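Local coordinates for protein beta-fructofuranosidase (Arthrobacter, PDB 3WPU) that belongs to the levansucrase/invertase family of the beta-fructosidase clan and is folded as a five-bladed beta-propeller, at residues P325-A330 with G377-Y382; C332-T337 with T353-G358. All coordinates share one frame; numbering follows the deposited sequence.

From the N terminus, strand 321-331 is reached first and ends a blade of the propeller; the chain then crosses through 332-337 into the next sheet, which includes strands 340-345, 348-355 and 369-375. Contact 2 joins that crossover to the end of strand 348-355, closing a short loop that holds the 340-345/348-355 hairpin. Contact 1 closes a longer loop, from strand 321-331 to the loop 377-382 beyond strand 369-375, and the whole of contact 2 lies within it. Their centres are about 16 Å apart, yet Ala-330 CB packs 4.1 Å from Thr-337 CG2. Together they fasten two adjacent blades at separate places.

Contact 1. Residues P325-A330 with G377-Y382; sequences PPILSA and GIRSDY
The guanidinium of Arg-379 grips two successive proline carbonyls. NH2 gives Pro-325 O a nearly straight bond (2.8 Å, 160° at the hydrogen), and NH1 reaches the same oxygen less directly at 3.2 Å, both from one face of that carbonyl. NH1 also donates to Pro-326 O at 3.0 Å, from above its carbonyl plane. Both oxygens lie in the guanidinium plane, which fixes the rotation of the group. Ile-327 CG2 lies 3.6 Å above one face, toward the rim, and Pro-325 CG is over the opposite face. The arginine chain is straight until chi3 (-52°), where a bend turns its end to the prolines.

A second shell sets the loop. Ile-378 O, beside the methyls of Ile-327, accepts from Tyr-382 OH at 2.7 Å, and Ser-380 OG sits 3.4 Å above the centre of the Tyr-382 ring. Water 1 bridges the backbones, donating to Ile-327 O (2.6 Å) and Ser-380 O.

The carbonyls of Pro-20 and Phe-24 also accept from the buried guanidinium. Ile-327 and Leu-328 together face Val-308 of strand 305-313, a classic beta bulge between that strand and strand 26-27, while Tyr-382 packs on Leu-351 of strand 348-355.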
loop_
_atom_site.group_PDB
_atom_site.type_symbol
_atom_site.label_atom_id
_atom_site.label_comp_id
_atom_site.label_asym_id
_atom_site.label_seq_id
_atom_site.Cartn_x
_atom_site.Cartn_y
_atom_site.Cartn_z
ATOM N N PRO A 325 9.798 -1.299 -18.154
ATOM C CA PRO A 325 10.841 -0.526 -17.434
ATOM C C PRO A 325 10.279 0.162 -16.167
ATOM O O PRO A 325 9.087 0.417 -16.060
ATOM C CB PRO A 325 11.329 0.465 -18.500
ATOM C CG PRO A 325 11.052 -0.256 -19.815
ATOM C CD PRO A 325 9.731 -0.929 -19.588
ATOM N N PRO A 326 11.133 0.430 -15.166
ATOM C CA PRO A 326 10.590 1.098 -13.992
ATOM C C PRO A 326 9.932 2.447 -14.292
ATOM O O PRO A 326 10.359 3.183 -15.215
ATOM C CB PRO A 326 11.831 1.314 -13.086
ATOM C CG PRO A 326 12.927 0.499 -13.662
ATOM C CD PRO A 326 12.598 0.275 -15.119
ATOM N N ILE A 327 8.877 2.764 -13.571
ATOM C CA ILE A 327 8.207 4.076 -13.755
ATOM C C ILE A 327 8.712 5.192 -12.864
ATOM O O ILE A 327 8.530 6.375 -13.198
ATOM C CB ILE A 327 6.658 3.995 -13.684
ATOM C CG1 ILE A 327 6.184 3.347 -12.369
ATOM C CG2 ILE A 327 6.106 3.217 -14.873
ATOM C CD1 ILE A 327 4.689 3.456 -12.134
ATOM N N LEU A 328 9.312 4.851 -11.722
ATOM C CA LEU A 328 9.900 5.847 -10.833
ATOM C C LEU A 328 11.163 5.266 -10.200
ATOM O O LEU A 328 11.203 4.067 -9.859
ATOM C CB LEU A 328 8.911 6.236 -9.742
ATOM C CG LEU A 328 9.374 7.329 -8.771
ATOM C CD1 LEU A 328 9.263 8.705 -9.412
ATOM C CD2 LEU A 328 8.645 7.267 -7.433
ATOM N N SER A 329 12.216 6.063 -10.165
ATOM C CA SER A 329 13.441 5.714 -9.428
ATOM C C SER A 329 13.728 6.789 -8.427
ATOM O O SER A 329 13.447 7.968 -8.668
ATOM C CB SER A 329 14.652 5.547 -10.347
ATOM O OG SER A 329 14.919 6.725 -11.114
ATOM N N ALA A 330 14.302 6.361 -7.297
ATOM C CA ALA A 330 14.715 7.214 -6.212
ATOM C C ALA A 330 16.214 7.018 -5.887
ATOM O O ALA A 330 16.622 6.918 -4.707
ATOM C CB ALA A 330 13.857 6.919 -4.992
ATOM N N GLY A 377 0.060 10.097 -17.382
ATOM C CA GLY A 377 0.015 8.697 -17.763
ATOM C C GLY A 377 0.643 7.857 -16.677
ATOM O O GLY A 377 1.369 8.399 -15.813
ATOM N N ILE A 378 0.384 6.548 -16.704
ATOM C CA ILE A 378 1.007 5.644 -15.703
ATOM C C ILE A 378 2.542 5.654 -15.820
ATOM O O ILE A 378 3.254 5.526 -14.810
ATOM C CB ILE A 378 0.431 4.214 -15.731
ATOM C CG1 ILE A 378 0.689 3.517 -17.096
ATOM C CG2 ILE A 378 -1.061 4.301 -15.435
ATOM C CD1 ILE A 378 0.244 2.080 -17.085
ATOM N N ARG A 379 3.039 5.845 -17.040
ATOM C CA ARG A 379 4.426 6.217 -17.288
ATOM C C ARG A 379 4.444 7.674 -17.730
ATOM O O ARG A 379 3.948 8.026 -18.805
ATOM C CB ARG A 379 5.088 5.309 -18.339
ATOM C CG ARG A 379 6.569 5.599 -18.550
ATOM C CD ARG A 379 7.287 4.721 -19.560
ATOM N NE ARG A 379 7.068 3.311 -19.281
ATOM C CZ ARG A 379 7.689 2.637 -18.316
ATOM N NH1 ARG A 379 8.623 3.227 -17.604
ATOM N NH2 ARG A 379 7.388 1.363 -18.120
ATOM N N SER A 380 4.983 8.529 -16.886
ATOM C CA SER A 380 5.039 9.942 -17.180
ATOM C C SER A 380 6.229 10.583 -16.501
ATOM O O SER A 380 6.852 9.961 -15.647
ATOM C CB SER A 380 3.714 10.591 -16.769
ATOM O OG SER A 380 3.517 10.533 -15.362
ATOM N N ASP A 381 6.534 11.835 -16.833
ATOM C CA ASP A 381 7.524 12.569 -16.060
ATOM C C ASP A 381 6.850 13.112 -14.818
ATOM O O ASP A 381 6.488 14.291 -14.722
ATOM C CB ASP A 381 8.205 13.678 -16.868
ATOM C CG ASP A 381 9.239 14.418 -16.051
ATOM O OD1 ASP A 381 9.635 13.911 -14.961
ATOM O OD2 ASP A 381 9.643 15.532 -16.440
ATOM N N TYR A 382 6.663 12.208 -13.859
ATOM C CA TYR A 382 5.883 12.477 -12.665
ATOM C C TYR A 382 6.374 13.713 -11.900
ATOM O O TYR A 382 7.583 13.932 -11.756
ATOM C CB TYR A 382 5.949 11.278 -11.727
ATOM C CG TYR A 382 4.987 10.150 -12.043
ATOM C CD1 TYR A 382 5.419 8.979 -12.680
ATOM C CD2 TYR A 382 3.633 10.249 -11.694
ATOM C CE1 TYR A 382 4.528 7.950 -12.986
ATOM C CE2 TYR A 382 2.751 9.213 -11.977
ATOM C CZ TYR A 382 3.204 8.062 -12.615
ATOM O OH TYR A 382 2.278 7.067 -12.865
HETATM O O HOH W 1 7.337 7.161 -15.387
#

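Contact 2. Residues C332-T337 with T353-G358; sequences CVTDQT and TISHRG
Thr-334 and Gln-336, in the crossover between two propeller blades, meet Ser-355 and His-356 where strand 348-355 ends. An ST turn shapes the crossover: Thr-334 OG1, anti to its backbone N (chi1 -179°), accepts from Gln-336 N at 3.1 Å (174° at the hydrogen). Beyond the turn, Gln-336 O lies 3.0 Å from Ser-355 OG. The serine proton has another acceptor within reach, which leaves a hydrogen bond here unsettled, and Ser-355 is modelled in two conformers besides. Thr-353 OG1 lies 3.5 Å from Thr-337 CB and is hydrogen-bonded to Glu-338 O.

Two waters give firmer evidence of the joint. Water 2 is hydrogen-bonded to Thr-334 OG1 at 2.8 Å and donates to His-356 O at 2.7 Å. Water 3 accepts from His-356 N (2.9 Å) and from Gln-336 NE2 (3.1 Å) and donates to Gln-336 O, tying the glutamine's main and side chain to the strand end. The amide's NE2 comes to the edge of the imidazole, 3.7 Å from His-356 CD2, with the two planes 38° apart.

The ring is oriented from outside: Glu-368 OE1 is hydrogen-bonded to His-356 ND1, and Tyr-421 stacks on the ring. At the far end of the crossover, Cys-332 forms a disulfide with Cys-276. A loop leading from the last strand of one blade's antiparallel run, 321-331, to the first of the next, 340-345, is the standard blade-to-blade connection of a beta-propeller.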
loop_
_atom_site.group_PDB
_atom_site.type_symbol
_atom_site.label_atom_id
_atom_site.label_comp_id
_atom_site.label_asym_id
_atom_site.label_seq_id
_atom_site.Cartn_x
_atom_site.Cartn_y
_atom_site.Cartn_z
ATOM N N CYS A 332 19.853 7.472 -5.011
ATOM C CA CYS A 332 20.424 8.385 -4.028
ATOM C C CYS A 332 19.386 9.227 -3.263
ATOM O O CYS A 332 19.691 10.324 -2.789
ATOM C CB CYS A 332 21.497 9.272 -4.693
ATOM S SG CYS A 332 22.916 8.285 -5.239
ATOM N N VAL A 333 18.149 8.723 -3.168
ATOM C CA VAL A 333 17.102 9.415 -2.393
ATOM C C VAL A 333 16.557 8.490 -1.315
ATOM O O VAL A 333 16.636 8.813 -0.132
ATOM C CB VAL A 333 15.994 9.945 -3.325
ATOM C CG1 VAL A 333 14.779 10.420 -2.533
ATOM C CG2 VAL A 333 16.558 11.098 -4.140
ATOM N N THR A 334 16.089 7.304 -1.700
ATOM C CA THR A 334 15.630 6.315 -0.714
ATOM C C THR A 334 15.849 4.871 -1.203
ATOM O O THR A 334 15.740 4.568 -2.409
ATOM C CB THR A 334 14.136 6.492 -0.308
ATOM O OG1 THR A 334 13.800 5.507 0.675
ATOM C CG2 THR A 334 13.180 6.320 -1.506
ATOM N N ASP A 335 16.077 3.998 -0.235
ATOM C CA ASP A 335 16.177 2.555 -0.412
ATOM C C ASP A 335 14.835 1.927 -0.784
ATOM O O ASP A 335 14.791 0.903 -1.477
ATOM C CB ASP A 335 16.655 1.936 0.931
ATOM C CG ASP A 335 16.910 0.439 0.849
ATOM O OD1 ASP A 335 17.501 -0.052 -0.155
ATOM O OD2 ASP A 335 16.523 -0.256 1.825
ATOM N N GLN A 336 13.757 2.528 -0.292
ATOM C CA GLN A 336 12.469 1.856 -0.244
ATOM C C GLN A 336 11.285 2.747 -0.611
ATOM O O GLN A 336 10.847 3.571 0.156
ATOM C CB GLN A 336 12.289 1.251 1.158
ATOM C CG GLN A 336 13.167 0.058 1.417
ATOM C CD GLN A 336 12.718 -0.697 2.648
ATOM O OE1 GLN A 336 13.028 -1.853 2.808
ATOM N NE2 GLN A 336 11.927 -0.046 3.494
ATOM N N THR A 337 10.785 2.597 -1.844
ATOM C CA THR A 337 9.521 3.163 -2.232
ATOM C C THR A 337 8.534 1.988 -2.153
ATOM O O THR A 337 8.375 1.215 -3.099
ATOM C CB THR A 337 9.631 3.702 -3.677
ATOM O OG1 THR A 337 10.374 2.759 -4.453
ATOM C CG2 THR A 337 10.410 5.018 -3.702
ATOM N N THR A 353 3.238 5.982 -2.805
ATOM C CA THR A 353 4.146 4.998 -2.256
ATOM C C THR A 353 4.403 5.409 -0.807
ATOM O O THR A 353 4.036 6.512 -0.404
ATOM C CB THR A 353 5.425 4.892 -3.122
ATOM O OG1 THR A 353 6.228 3.773 -2.715
ATOM C CG2 THR A 353 6.229 6.184 -3.075
ATOM N N ILE A 354 4.957 4.482 -0.060
ATOM C CA ILE A 354 5.233 4.661 1.371
ATOM C C ILE A 354 6.728 4.575 1.612
ATOM O O ILE A 354 7.382 3.719 1.025
ATOM C CB ILE A 354 4.544 3.528 2.168
ATOM C CG1 ILE A 354 3.124 3.227 1.611
ATOM C CG2 ILE A 354 4.537 3.878 3.641
ATOM C CD1 ILE A 354 2.186 4.400 1.566
ATOM N N SER A 355 7.268 5.388 2.545
ATOM C CA SER A 355 8.677 5.316 2.884
ATOM C C SER A 355 8.895 5.593 4.358
ATOM O O SER A 355 8.080 6.266 4.988
ATOM C CB SER A 355 9.487 6.313 2.075
ATOM O OG SER A 355 10.826 5.904 1.968
ATOM N N HIS A 356 10.012 5.091 4.859
ATOM C CA HIS A 356 10.441 5.326 6.243
ATOM C C HIS A 356 11.392 6.517 6.284
ATOM O O HIS A 356 12.070 6.823 5.314
ATOM C CB HIS A 356 11.200 4.125 6.760
ATOM C CG HIS A 356 10.358 2.902 6.974
ATOM N ND1 HIS A 356 9.302 2.859 7.855
ATOM C CD2 HIS A 356 10.442 1.669 6.426
ATOM C CE1 HIS A 356 8.790 1.640 7.862
ATOM N NE2 HIS A 356 9.448 0.910 6.979
ATOM N N ARG A 357 11.506 7.165 7.441
ATOM C CA ARG A 357 12.455 8.252 7.585
ATOM C C ARG A 357 13.887 7.742 7.457
ATOM O O ARG A 357 14.717 8.373 6.784
ATOM C CB ARG A 357 12.276 8.945 8.937
ATOM C CG ARG A 357 13.298 10.034 9.182
ATOM C CD ARG A 357 12.889 10.972 10.313
ATOM N NE ARG A 357 13.831 12.079 10.459
ATOM C CZ ARG A 357 13.910 12.870 11.532
ATOM N NH1 ARG A 357 13.092 12.710 12.566
ATOM N NH2 ARG A 357 14.812 13.841 11.572
ATOM N N GLY A 358 14.183 6.627 8.130
ATOM C CA GLY A 358 15.551 6.058 8.139
ATOM C C GLY A 358 16.106 5.561 6.810
ATOM O O GLY A 358 17.308 5.335 6.683
HETATM O O HOH W 2 12.843 7.223 2.723
HETATM O O HOH W 3 10.870 2.880 3.251
#